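Local structure of malonate decarboxylase subunit alpha (Acinetobacter baumannii ATCC 17978, 6MPR) at residues T142-Y147 / A391-H396; M249-I254 / E278-T283; K260-S265 / D404-L409; V361-G366 / L429-V434; V434-E439 / L475-G480. The protein probably transfers the acyl carrier protein from its acetyl thioester to malonate, releasing acetate, as the transferase subunit of malonate decarboxylase. All blocks are in the same frame, centred on the assembly; numbering follows the deposited sequence. Where two conformers were deposited one is given.

Contact 1. Residues T142-Y147 / A391-H396; sequences TYIELY and APNMGH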
# COMPACT_ATOMS: atom_id res chain seq x y z
N THR A 142 4.94 9.78 3.84
CA THR A 142 5.76 8.71 3.27
C THR A 142 5.31 8.48 1.83
O THR A 142 4.22 8.88 1.44
CB THR A 142 5.69 7.43 4.14
OG1 THR A 142 6.66 6.46 3.68
CG2 THR A 142 4.30 6.81 4.16
N TYR A 143 6.18 7.89 1.00
CA TYR A 143 5.96 7.89 -0.45
C TYR A 143 4.57 7.38 -0.84
O TYR A 143 3.82 8.08 -1.52
CB TYR A 143 7.00 7.02 -1.17
CG TYR A 143 8.41 7.57 -1.19
CD1 TYR A 143 8.67 8.89 -1.54
CD2 TYR A 143 9.48 6.74 -0.88
CE1 TYR A 143 9.96 9.38 -1.56
CE2 TYR A 143 10.77 7.22 -0.90
CZ TYR A 143 11.01 8.53 -1.25
OH TYR A 143 12.29 9.00 -1.27
N ILE A 144 4.24 6.15 -0.46
CA ILE A 144 2.99 5.61 -0.98
C ILE A 144 1.77 6.25 -0.32
O ILE A 144 0.68 6.18 -0.88
CB ILE A 144 2.90 4.07 -0.86
CG1 ILE A 144 2.96 3.63 0.60
CG2 ILE A 144 3.99 3.43 -1.72
CD1 ILE A 144 2.71 2.14 0.77
N GLU A 145 1.94 6.88 0.85
CA GLU A 145 0.88 7.74 1.38
C GLU A 145 0.62 8.92 0.45
O GLU A 145 -0.54 9.26 0.16
CB GLU A 145 1.27 8.22 2.79
CG GLU A 145 0.32 9.19 3.46
CD GLU A 145 0.93 9.78 4.74
OE1 GLU A 145 0.19 10.41 5.53
OE2 GLU A 145 2.17 9.65 4.92
N LEU A 146 1.68 9.56 -0.03
CA LEU A 146 1.50 10.67 -0.96
C LEU A 146 0.85 10.19 -2.25
O LEU A 146 -0.07 10.84 -2.76
CB LEU A 146 2.84 11.37 -1.22
CG LEU A 146 2.82 12.62 -2.11
CD1 LEU A 146 2.01 13.72 -1.46
CD2 LEU A 146 4.22 13.12 -2.41
N TYR A 147 1.30 9.05 -2.80
CA TYR A 147 0.65 8.55 -4.02
C TYR A 147 -0.84 8.33 -3.80
O TYR A 147 -1.65 8.54 -4.71
CB TYR A 147 1.24 7.21 -4.50
CG TYR A 147 2.74 7.11 -4.63
CD1 TYR A 147 3.52 8.23 -4.87
CD2 TYR A 147 3.37 5.86 -4.54
CE1 TYR A 147 4.90 8.12 -4.97
CE2 TYR A 147 4.74 5.74 -4.63
CZ TYR A 147 5.50 6.87 -4.85
OH TYR A 147 6.86 6.79 -4.97
N ALA A 391 10.73 5.77 4.96
CA ALA A 391 10.97 5.23 6.29
C ALA A 391 9.72 5.03 7.13
O ALA A 391 9.63 3.99 7.81
CB ALA A 391 11.98 6.12 7.03
N PRO A 392 8.73 5.93 7.16
CA PRO A 392 7.55 5.65 7.98
C PRO A 392 6.77 4.43 7.50
O PRO A 392 6.24 3.68 8.33
CB PRO A 392 6.72 6.93 7.86
CG PRO A 392 7.74 7.97 7.56
CD PRO A 392 8.71 7.32 6.65
N ASN A 393 6.68 4.22 6.19
CA ASN A 393 5.96 3.07 5.67
C ASN A 393 6.71 1.77 5.96
O ASN A 393 6.09 0.74 6.23
CB ASN A 393 5.74 3.23 4.17
CG ASN A 393 5.06 2.01 3.55
OD1 ASN A 393 3.90 1.72 3.86
ND2 ASN A 393 5.78 1.29 2.70
N MET A 394 8.03 1.82 5.92
CA MET A 394 8.82 0.63 6.23
C MET A 394 8.94 0.40 7.73
O MET A 394 8.98 -0.76 8.16
CB MET A 394 10.20 0.77 5.59
CG MET A 394 10.16 1.16 4.12
SD MET A 394 9.40 -0.13 3.11
CE MET A 394 10.57 -1.43 3.40
N GLY A 395 8.98 1.46 8.52
CA GLY A 395 9.21 1.37 9.95
C GLY A 395 7.96 1.52 10.81
O GLY A 395 7.92 2.35 11.72
N HIS A 396 6.95 0.70 10.54
CA HIS A 396 5.82 0.60 11.45
C HIS A 396 5.28 -0.83 11.42
O HIS A 396 5.54 -1.60 10.49
CB HIS A 396 4.71 1.60 11.09
CG HIS A 396 3.92 1.21 9.88
ND1 HIS A 396 4.28 1.59 8.60
CD2 HIS A 396 2.78 0.49 9.75
CE1 HIS A 396 3.42 1.09 7.74
NE2 HIS A 396 2.49 0.43 8.40
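The carboxamide of N393 has the CD1 methyl of I144 lying off its plane, 3.3 Å from N393 OD1, while at the edge of the H396 ring ND1 donates to P392 O, close to the ring plane. The contact is a helix-to-helix junction between the two sheet systems of the chain: helix 143-149 follows strand 136-140, outermost in the first, parallel sheet, and the short helix 391-394 packs on the strands of the second. Away from the junction, the Y147 ring carries Y143 O over the centre of one face.

N393 crosses both T142 and I144 at about a right angle. Its CG stands anti to the backbone N (chi1 177°), which places that atom 3.6 Å from I144 CD1. Separately, N393 CB meets T142 OG1 at 3.4 Å. T142 OG1 also receives a weak bond from N393 N, bent to 143°, but its stronger partner is G389 O. On the same residue, T142 CB rests on the P392 ring, 3.9 Å from P392 CD.

Both polar ends of N393 are satisfied elsewhere: ND2 by Q354 and OD1 by Y359 of the second subunit, so the junction also borders the dimer interface. E145 OE1 reaches R402 and H403 of that subunit. The other carboxylate oxygen, E145 OE2, turns back and accepts T142 N at 3.0 Å on its anti side.

Contact 2. Residues M249-I254 / E278-T283; sequences MAMMAI and ELILPT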
# COMPACT_ATOMS: atom_id res chain seq x y z
N MET A 249 28.34 -4.09 14.57
CA MET A 249 26.89 -3.96 14.61
C MET A 249 26.22 -4.90 13.62
O MET A 249 25.17 -5.47 13.91
CB MET A 249 26.51 -2.50 14.34
CG MET A 249 26.91 -1.57 15.50
SD MET A 249 26.78 0.16 15.05
CE MET A 249 25.01 0.35 14.97
N ALA A 250 26.84 -5.09 12.45
CA ALA A 250 26.31 -6.03 11.46
C ALA A 250 26.34 -7.47 11.98
O ALA A 250 25.40 -8.24 11.75
CB ALA A 250 27.10 -5.91 10.16
N MET A 251 27.41 -7.85 12.69
CA MET A 251 27.45 -9.18 13.29
C MET A 251 26.31 -9.37 14.29
O MET A 251 25.66 -10.43 14.31
CB MET A 251 28.79 -9.42 13.99
CG MET A 251 29.97 -9.64 13.04
SD MET A 251 31.55 -9.44 13.89
CE MET A 251 31.92 -11.12 14.41
N MET A 252 26.08 -8.38 15.14
CA MET A 252 24.99 -8.48 16.12
C MET A 252 23.62 -8.51 15.45
O MET A 252 22.72 -9.22 15.92
CB MET A 252 25.10 -7.32 17.11
CG MET A 252 26.35 -7.44 17.99
SD MET A 252 26.28 -6.34 19.43
CE MET A 252 26.60 -4.75 18.66
N ALA A 253 23.43 -7.74 14.37
CA ALA A 253 22.18 -7.83 13.62
C ALA A 253 21.94 -9.24 13.10
O ALA A 253 20.82 -9.76 13.17
CB ALA A 253 22.17 -6.83 12.46
N ILE A 254 22.97 -9.88 12.56
CA ILE A 254 22.79 -11.19 11.93
C ILE A 254 22.51 -12.25 12.98
O ILE A 254 21.59 -13.07 12.85
CB ILE A 254 24.01 -11.56 11.08
CG1 ILE A 254 24.08 -10.63 9.87
CG2 ILE A 254 23.95 -13.04 10.69
CD1 ILE A 254 25.37 -10.70 9.07
N GLU A 278 25.17 -6.77 4.51
CA GLU A 278 25.15 -7.40 3.19
C GLU A 278 26.49 -8.04 2.86
O GLU A 278 26.54 -9.15 2.31
CB GLU A 278 24.77 -6.35 2.14
CG GLU A 278 23.39 -5.71 2.39
CD GLU A 278 23.12 -4.44 1.60
OE1 GLU A 278 23.82 -4.18 0.60
OE2 GLU A 278 22.21 -3.68 2.01
N LEU A 279 27.59 -7.37 3.21
CA LEU A 279 28.93 -7.84 2.85
C LEU A 279 29.49 -8.91 3.79
O LEU A 279 30.49 -9.55 3.42
CB LEU A 279 29.90 -6.67 2.77
CG LEU A 279 29.67 -5.80 1.53
CD1 LEU A 279 30.51 -4.52 1.58
CD2 LEU A 279 29.97 -6.60 0.26
N ILE A 280 28.91 -9.13 4.96
CA ILE A 280 29.39 -10.21 5.81
C ILE A 280 28.44 -11.39 5.87
O ILE A 280 28.76 -12.39 6.50
CB ILE A 280 29.75 -9.74 7.25
CG1 ILE A 280 28.50 -9.39 8.06
CG2 ILE A 280 30.76 -8.61 7.23
CD1 ILE A 280 28.79 -9.16 9.52
N LEU A 281 27.28 -11.32 5.21
CA LEU A 281 26.50 -12.54 5.05
C LEU A 281 27.32 -13.68 4.46
O LEU A 281 27.31 -14.78 5.03
CB LEU A 281 25.25 -12.27 4.20
CG LEU A 281 24.11 -11.58 4.93
CD1 LEU A 281 23.04 -11.23 3.91
CD2 LEU A 281 23.55 -12.50 6.02
N PRO A 282 28.09 -13.50 3.37
CA PRO A 282 28.80 -14.64 2.78
C PRO A 282 30.03 -15.08 3.56
O PRO A 282 30.65 -16.08 3.19
CB PRO A 282 29.19 -14.14 1.38
CG PRO A 282 28.34 -12.91 1.14
CD PRO A 282 28.18 -12.31 2.49
N THR A 283 30.42 -14.35 4.61
CA THR A 283 31.57 -14.72 5.42
C THR A 283 31.11 -15.07 6.83
O THR A 283 31.09 -16.25 7.20
CB THR A 283 32.60 -13.58 5.46
OG1 THR A 283 31.95 -12.38 5.87
CG2 THR A 283 33.22 -13.37 4.08
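Two long helices pack here beside the second sheet, in the helix-strand-helix run 244-261, 265-268, 272-287, where I280 carries the contact with A250, M251 and I254. The short axes come within 9.8 Å of each other, with a signed crossing angle of -65°. The closest CA pair is A250 and I280.

I280 supplies the central side chain. Its CG1 occupies the crowded position between backbone N and carbonyl carbon (chi1 71°), and CD1 at the end of the chain reaches three atoms of two residues on the facing helix: A250 CB at 3.7 Å, the backbone N of M251 at the same range, and M251 CG. M251 crosses I280 at about a right angle. I254 comes at a slant from one turn further on, its CD1 touching I280 CG1 at 3.5 Å and L281 CD2 at 4.0 Å, so that one methyl spans two successive residues of the opposite helix.

Helix 272-287 is irregular just after I280. It widens into a pi-type turn at 281-283, where T283 N bonds to I280 O at 3.2 Å. M252 and A253 pack on L476 of strand 474-477.

No hydrogen bond joins the two segments. All five touching residues are buried, and the partners are almost entirely methyl and methylene groups, which implies that the crossing rests on apolar packing, with no polar bond to fix its geometry.

Contact 3. Residues K260-S265 / D404-L409; sequences KHNVQS and DTPAWL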
# COMPACT_ATOMS: atom_id res chain seq x y z
N LYS A 260 18.06 -15.04 15.18
CA LYS A 260 17.23 -15.27 16.36
C LYS A 260 15.76 -15.45 15.99
O LYS A 260 15.07 -16.31 16.54
CB LYS A 260 17.38 -14.10 17.34
CG LYS A 260 16.50 -14.22 18.60
CD LYS A 260 16.70 -13.04 19.54
CE LYS A 260 15.76 -13.14 20.74
NZ LYS A 260 16.16 -14.21 21.69
N HIS A 261 15.27 -14.63 15.06
CA HIS A 261 13.86 -14.62 14.70
C HIS A 261 13.57 -15.26 13.35
O HIS A 261 12.43 -15.20 12.90
CB HIS A 261 13.33 -13.18 14.71
CG HIS A 261 13.56 -12.48 16.00
ND1 HIS A 261 12.89 -12.82 17.16
CD2 HIS A 261 14.38 -11.45 16.33
CE1 HIS A 261 13.29 -12.03 18.15
NE2 HIS A 261 14.19 -11.20 17.67
N ASN A 262 14.58 -15.84 12.70
CA ASN A 262 14.40 -16.55 11.43
C ASN A 262 13.85 -15.63 10.33
O ASN A 262 12.88 -15.95 9.65
CB ASN A 262 13.50 -17.77 11.63
CG ASN A 262 13.61 -18.78 10.50
OD1 ASN A 262 14.69 -19.00 9.94
ND2 ASN A 262 12.48 -19.40 10.15
N VAL A 263 14.51 -14.48 10.16
CA VAL A 263 14.08 -13.48 9.19
C VAL A 263 14.37 -13.98 7.79
O VAL A 263 15.53 -14.20 7.43
CB VAL A 263 14.78 -12.14 9.46
CG1 VAL A 263 14.44 -11.10 8.38
CG2 VAL A 263 14.43 -11.63 10.87
N GLN A 264 13.32 -14.17 6.99
CA GLN A 264 13.42 -14.62 5.61
C GLN A 264 13.39 -13.49 4.60
O GLN A 264 13.93 -13.65 3.49
CB GLN A 264 12.26 -15.56 5.25
CG GLN A 264 12.05 -16.73 6.18
CD GLN A 264 13.27 -17.60 6.22
OE1 GLN A 264 13.68 -18.16 5.20
NE2 GLN A 264 13.88 -17.72 7.40
N SER A 265 12.73 -12.38 4.92
CA SER A 265 12.49 -11.30 3.97
C SER A 265 12.70 -9.97 4.67
O SER A 265 12.38 -9.83 5.86
CB SER A 265 11.08 -11.38 3.39
OG SER A 265 10.10 -11.42 4.42
N ASP A 404 0.77 -14.96 8.59
CA ASP A 404 1.85 -15.30 9.51
C ASP A 404 3.10 -15.75 8.76
O ASP A 404 3.01 -16.39 7.71
CB ASP A 404 1.42 -16.41 10.47
CG ASP A 404 0.98 -17.66 9.74
OD1 ASP A 404 -0.00 -17.59 8.97
OD2 ASP A 404 1.63 -18.70 9.91
N THR A 405 4.24 -15.37 9.30
CA THR A 405 5.55 -15.93 8.99
C THR A 405 6.22 -16.12 10.34
O THR A 405 5.79 -15.52 11.33
CB THR A 405 6.41 -15.00 8.11
OG1 THR A 405 6.65 -13.79 8.82
CG2 THR A 405 5.72 -14.67 6.76
N PRO A 406 7.28 -16.94 10.41
CA PRO A 406 7.89 -17.22 11.73
C PRO A 406 8.39 -15.98 12.48
O PRO A 406 8.13 -15.87 13.69
CB PRO A 406 9.04 -18.18 11.38
CG PRO A 406 8.55 -18.90 10.14
CD PRO A 406 7.82 -17.83 9.36
N ALA A 407 9.08 -15.05 11.81
CA ALA A 407 9.57 -13.87 12.52
C ALA A 407 8.41 -13.02 13.05
O ALA A 407 8.46 -12.51 14.17
CB ALA A 407 10.46 -13.02 11.60
N TRP A 408 7.36 -12.86 12.24
CA TRP A 408 6.22 -12.04 12.63
C TRP A 408 5.48 -12.66 13.81
O TRP A 408 5.07 -11.95 14.74
CB TRP A 408 5.30 -11.86 11.43
CG TRP A 408 4.10 -10.99 11.59
CD1 TRP A 408 4.04 -9.63 11.44
CD2 TRP A 408 2.77 -11.42 11.85
NE1 TRP A 408 2.75 -9.19 11.62
CE2 TRP A 408 1.94 -10.28 11.87
CE3 TRP A 408 2.18 -12.67 12.08
CZ2 TRP A 408 0.58 -10.34 12.11
CZ3 TRP A 408 0.82 -12.73 12.32
CH2 TRP A 408 0.04 -11.57 12.34
N LEU A 409 5.32 -13.99 13.81
CA LEU A 409 4.74 -14.66 14.97
C LEU A 409 5.63 -14.55 16.20
O LEU A 409 5.12 -14.55 17.33
CB LEU A 409 4.51 -16.15 14.66
CG LEU A 409 3.32 -16.51 13.79
CD1 LEU A 409 3.29 -18.02 13.53
CD2 LEU A 409 2.05 -16.06 14.50
O HOH W 1 10.97 -17.51 14.56
O HOH W 2 10.25 -15.64 9.16
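A407 and H261 form the tight part of this contact, at a CA separation of 4.9 Å, whereas P406 and N262 meet on the solvent side. Here the end of helix 244-261 runs against the first turn of helix 406-410, close to the strand that begins at S265. H261 O lies 3.2 Å from A407 CB, and the methyl also sits 4.3 Å from V263 CG2; L429 and D362 pack on it from outside the two segments. H261 CB joins the same cluster, while its ring leads away and ND1 bonds to D410.

N262 ends the helix in a Schellman motif. Its positive phi (61°) turns the chain, and its side chain packs against the P406 ring. Water 1 belongs to this looser side, with only weak bonds to H261 O and P406 O. Water 2 accepts from A407 N at 3.0 Å and lies 2.7 Å from N262 O, to which it can donate. That carbonyl also takes Q264 NE2 at 3.0 Å, a nearly straight bond (169°) arriving from above the carbonyl plane.

D362 ties the surroundings together, bonded to T405 OG1 and to Q264 N. With no direct hydrogen bond across the segments, the chemistry implies a junction made by the A407 methyl against backbone and V263, and by water 2 supplying an acceptor to a first-turn N-H of the helix.

Contact 4. Residues V361-G366 / L429-V434; sequences VDLFIG and LVVQMV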
# COMPACT_ATOMS: atom_id res chain seq x y z
N VAL A 361 7.19 -8.27 3.97
CA VAL A 361 8.51 -8.65 4.46
C VAL A 361 8.51 -8.70 5.99
O VAL A 361 7.72 -8.04 6.68
CB VAL A 361 9.65 -7.74 3.96
CG1 VAL A 361 9.66 -7.68 2.42
CG2 VAL A 361 9.59 -6.36 4.58
N ASP A 362 9.44 -9.50 6.52
CA ASP A 362 9.55 -9.72 7.96
C ASP A 362 10.10 -8.52 8.70
O ASP A 362 9.82 -8.34 9.89
CB ASP A 362 10.48 -10.90 8.27
CG ASP A 362 9.90 -12.24 7.93
OD1 ASP A 362 8.66 -12.38 7.83
OD2 ASP A 362 10.71 -13.19 7.81
N LEU A 363 10.94 -7.72 8.05
CA LEU A 363 11.81 -6.83 8.81
C LEU A 363 12.18 -5.59 8.00
O LEU A 363 12.38 -5.67 6.78
CB LEU A 363 13.08 -7.58 9.25
CG LEU A 363 14.17 -6.80 10.02
CD1 LEU A 363 14.78 -7.69 11.09
CD2 LEU A 363 15.25 -6.29 9.07
N PHE A 364 12.25 -4.46 8.70
CA PHE A 364 12.95 -3.27 8.25
C PHE A 364 14.07 -2.97 9.24
O PHE A 364 13.91 -3.15 10.45
CB PHE A 364 12.00 -2.05 8.15
CG PHE A 364 12.71 -0.74 7.99
CD1 PHE A 364 13.35 -0.43 6.80
CD2 PHE A 364 12.75 0.17 9.03
CE1 PHE A 364 14.00 0.77 6.64
CE2 PHE A 364 13.42 1.37 8.89
CZ PHE A 364 14.03 1.68 7.69
N ILE A 365 15.20 -2.51 8.72
CA ILE A 365 16.31 -2.06 9.55
C ILE A 365 16.91 -0.82 8.90
O ILE A 365 17.17 -0.80 7.70
CB ILE A 365 17.37 -3.18 9.75
CG1 ILE A 365 18.55 -2.71 10.60
CG2 ILE A 365 17.84 -3.71 8.39
CD1 ILE A 365 19.31 -3.88 11.23
N GLY A 366 17.11 0.23 9.68
CA GLY A 366 17.72 1.44 9.17
C GLY A 366 18.20 2.30 10.32
O GLY A 366 18.17 1.88 11.48
N LEU A 429 9.03 -6.78 12.39
CA LEU A 429 10.26 -6.33 13.04
C LEU A 429 10.70 -5.01 12.44
O LEU A 429 10.79 -4.86 11.22
CB LEU A 429 11.38 -7.36 12.92
CG LEU A 429 11.23 -8.65 13.74
CD1 LEU A 429 10.06 -9.52 13.23
CD2 LEU A 429 12.54 -9.43 13.74
N VAL A 430 10.95 -4.03 13.31
CA VAL A 430 11.38 -2.70 12.92
C VAL A 430 12.60 -2.40 13.78
O VAL A 430 12.48 -2.27 15.00
CB VAL A 430 10.27 -1.66 13.12
CG1 VAL A 430 10.79 -0.25 12.96
CG2 VAL A 430 9.15 -1.92 12.13
N VAL A 431 13.78 -2.34 13.15
CA VAL A 431 15.05 -2.22 13.84
C VAL A 431 15.63 -0.83 13.60
O VAL A 431 15.80 -0.42 12.44
CB VAL A 431 16.05 -3.29 13.37
CG1 VAL A 431 17.34 -3.22 14.22
CG2 VAL A 431 15.41 -4.67 13.41
N GLN A 432 15.95 -0.13 14.68
CA GLN A 432 16.77 1.08 14.60
C GLN A 432 18.21 0.70 14.91
O GLN A 432 18.54 0.36 16.06
CB GLN A 432 16.28 2.16 15.56
CG GLN A 432 15.15 2.99 15.01
CD GLN A 432 15.61 3.99 13.96
OE1 GLN A 432 14.80 4.71 13.38
NE2 GLN A 432 16.91 4.04 13.70
N MET A 433 19.08 0.77 13.90
CA MET A 433 20.48 0.37 13.99
C MET A 433 21.31 1.63 13.86
O MET A 433 21.47 2.17 12.76
CB MET A 433 20.82 -0.65 12.90
CG MET A 433 22.28 -1.02 12.82
SD MET A 433 22.49 -2.21 11.46
CE MET A 433 24.08 -2.86 11.85
N VAL A 434 21.84 2.11 14.98
CA VAL A 434 22.37 3.46 15.08
C VAL A 434 23.56 3.46 16.05
O VAL A 434 23.51 2.79 17.09
CB VAL A 434 21.19 4.37 15.51
CG1 VAL A 434 21.25 4.76 16.96
CG2 VAL A 434 20.99 5.55 14.53
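G366 O is gripped from the neighbouring strand by two groups: M433 N bonds to it at 2.8 Å and almost straight (176°), and Q432 CA offers a CA-H...O contact at 3.5 Å. The same pairing recurs upstream, where L429 O accepts F364 N at 2.9 Å and lies 3.3 Å from L363 CA. F364 O in turn takes V431 N at 2.8 Å.

These bonds define a parallel ladder of four bridges, from L363 with L429 to G366 with Q432, with strand directions only 12° apart. Strands 363-366 and 429-433 lie inside the second, mixed sheet, between strands 265-268 and 474-477.

On the face bearing L363, I365, L429 and V431, I365 and V431 lie side by side and point the same way. I365 CD1 touches V431 CG1 at 3.6 Å and also M433 SD, at the same distance. I257 and Y258 of helix 244-261 cover this face. On the reverse, F364 has V430 CG1 at its ring edge near the plane. F364 CG stands anti to the backbone N (chi1 167°); G366, which has no side chain, puts its N 3.9 Å above one ring face, toward the rim.

Contact 5. Residues V434-E439 / L475-G480; sequences VETFQE and LLTEEG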
# COMPACT_ATOMS: atom_id res chain seq x y z
N VAL A 434 21.84 2.11 14.98
CA VAL A 434 22.37 3.46 15.08
C VAL A 434 23.56 3.46 16.05
O VAL A 434 23.51 2.79 17.09
CB VAL A 434 21.19 4.37 15.51
CG1 VAL A 434 21.25 4.76 16.96
CG2 VAL A 434 20.99 5.55 14.53
N GLU A 435 24.63 4.18 15.71
CA GLU A 435 25.70 4.37 16.67
C GLU A 435 25.27 5.41 17.70
O GLU A 435 24.38 6.24 17.46
CB GLU A 435 27.01 4.78 16.00
CG GLU A 435 27.53 3.80 14.95
CD GLU A 435 28.64 4.38 14.09
OE1 GLU A 435 29.68 4.78 14.65
OE2 GLU A 435 28.45 4.45 12.86
N THR A 436 25.90 5.36 18.88
CA THR A 436 25.44 6.23 19.96
C THR A 436 25.76 7.69 19.70
O THR A 436 25.06 8.58 20.19
CB THR A 436 26.02 5.76 21.30
OG1 THR A 436 27.46 5.75 21.25
CG2 THR A 436 25.50 4.36 21.60
N PHE A 437 26.79 7.98 18.90
CA PHE A 437 27.07 9.34 18.47
C PHE A 437 27.14 9.39 16.95
O PHE A 437 27.61 8.45 16.31
CB PHE A 437 28.37 9.88 19.07
CG PHE A 437 28.25 10.24 20.51
CD1 PHE A 437 28.28 9.26 21.49
CD2 PHE A 437 28.09 11.56 20.89
CE1 PHE A 437 28.17 9.59 22.82
CE2 PHE A 437 27.97 11.90 22.22
CZ PHE A 437 28.01 10.92 23.19
N GLN A 438 26.65 10.51 16.41
CA GLN A 438 26.57 10.71 14.98
C GLN A 438 27.89 11.22 14.42
O GLN A 438 28.82 11.57 15.15
CB GLN A 438 25.45 11.70 14.66
CG GLN A 438 24.06 11.11 14.79
CD GLN A 438 23.87 9.92 13.87
OE1 GLN A 438 24.27 9.95 12.71
NE2 GLN A 438 23.27 8.86 14.39
N GLU A 439 27.97 11.24 13.09
CA GLU A 439 29.11 11.86 12.43
C GLU A 439 29.08 13.36 12.72
O GLU A 439 28.07 14.03 12.45
CB GLU A 439 29.07 11.58 10.93
N LEU A 475 16.32 -2.13 19.15
CA LEU A 475 17.30 -1.04 19.11
C LEU A 475 18.70 -1.64 19.12
O LEU A 475 19.07 -2.33 20.07
CB LEU A 475 17.13 -0.09 20.29
CG LEU A 475 18.11 1.08 20.37
CD1 LEU A 475 18.01 1.98 19.13
CD2 LEU A 475 17.84 1.89 21.62
N LEU A 476 19.48 -1.36 18.07
CA LEU A 476 20.81 -1.94 17.90
C LEU A 476 21.84 -0.82 17.81
O LEU A 476 21.77 -0.00 16.88
CB LEU A 476 20.85 -2.82 16.65
CG LEU A 476 22.21 -3.21 16.11
CD1 LEU A 476 22.99 -3.95 17.17
CD2 LEU A 476 22.03 -4.06 14.85
N THR A 477 22.79 -0.79 18.75
CA THR A 477 23.89 0.17 18.74
C THR A 477 25.21 -0.59 18.77
O THR A 477 25.24 -1.82 18.84
CB THR A 477 23.83 1.14 19.93
OG1 THR A 477 24.25 0.46 21.12
CG2 THR A 477 22.43 1.69 20.13
N GLU A 478 26.31 0.17 18.78
CA GLU A 478 27.61 -0.48 18.94
C GLU A 478 27.78 -1.08 20.34
O GLU A 478 28.72 -1.85 20.56
CB GLU A 478 28.74 0.51 18.61
CG GLU A 478 29.13 1.50 19.70
CD GLU A 478 28.27 2.76 19.72
OE1 GLU A 478 27.20 2.78 19.08
OE2 GLU A 478 28.68 3.73 20.40
N GLU A 479 26.86 -0.78 21.26
CA GLU A 479 26.86 -1.36 22.59
C GLU A 479 26.10 -2.68 22.69
O GLU A 479 26.40 -3.48 23.57
CB GLU A 479 26.25 -0.36 23.58
CG GLU A 479 27.09 0.89 23.75
CD GLU A 479 28.26 0.65 24.66
OE1 GLU A 479 28.07 0.74 25.90
OE2 GLU A 479 29.36 0.34 24.15
N GLY A 480 25.13 -2.93 21.82
CA GLY A 480 24.36 -4.15 21.91
C GLY A 480 22.94 -3.93 21.39
O GLY A 480 22.67 -2.94 20.73
O HOH W 3 29.30 6.04 18.71
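Both oxygens of the E478 carboxylate grip one residue, T436: OE1 accepts the backbone N at 2.9 Å and OE2 accepts the hydroxyl OG1 at 2.5 Å, a distance short enough to be read with some caution. Each oxygen uses its syn lone pair, and the two side chains cross at about a right angle. E478 CG stands between its backbone N and carbonyl carbon (chi1 80°), and the chain then bends at chi2, bringing the carboxylate back toward T436. OE1 also lies 3.3 Å from E435 CA.

The contact extends the parallel pairing of strands 429-433 and 474-477 into the loops beyond. V434 N donates to L476 O at 2.8 Å, and V434 O has T477 CA at 3.1 Å. T477 OG1 accepts E479 N in an ST turn and is also bonded to V500 O; T436 CG2 packs on T477 CB at 4.0 Å.

Water 3 adds a bridge, accepting from F437 N and donating to E478 OE2 at 2.9 Å. T436 N and water 3, with the short hydroxyl contact as a possible third donor, would favour the ionised carboxylate, although E435 OE1, 5.5 Å from E478 OE1, would probably offset part of that effect.

From the N terminus, contact 1 opens at 142-147, just after strand 136-140, an outermost strand of the first sheet, and closes at 391-396. Contact 2 (249-254 with 278-283) is nested inside that loop. Contact 3 opens at 260-265, before contact 2 closes, and closes at 404-409, so it crosses contacts 1 and 2. Contact 4 runs from 361-366 to 429-434 and crosses contacts 1 and 3, while contact 5 follows in series, sharing V434 and closing at 475-480. Contact 4 lies in the second sheet: G395 packs on F364 and V430, D362 joins it to contact 3, and Q432 O bonds to L476 N. Helix 244-261 joins contacts 2 and 3, and its M249 also touches M433 and L476.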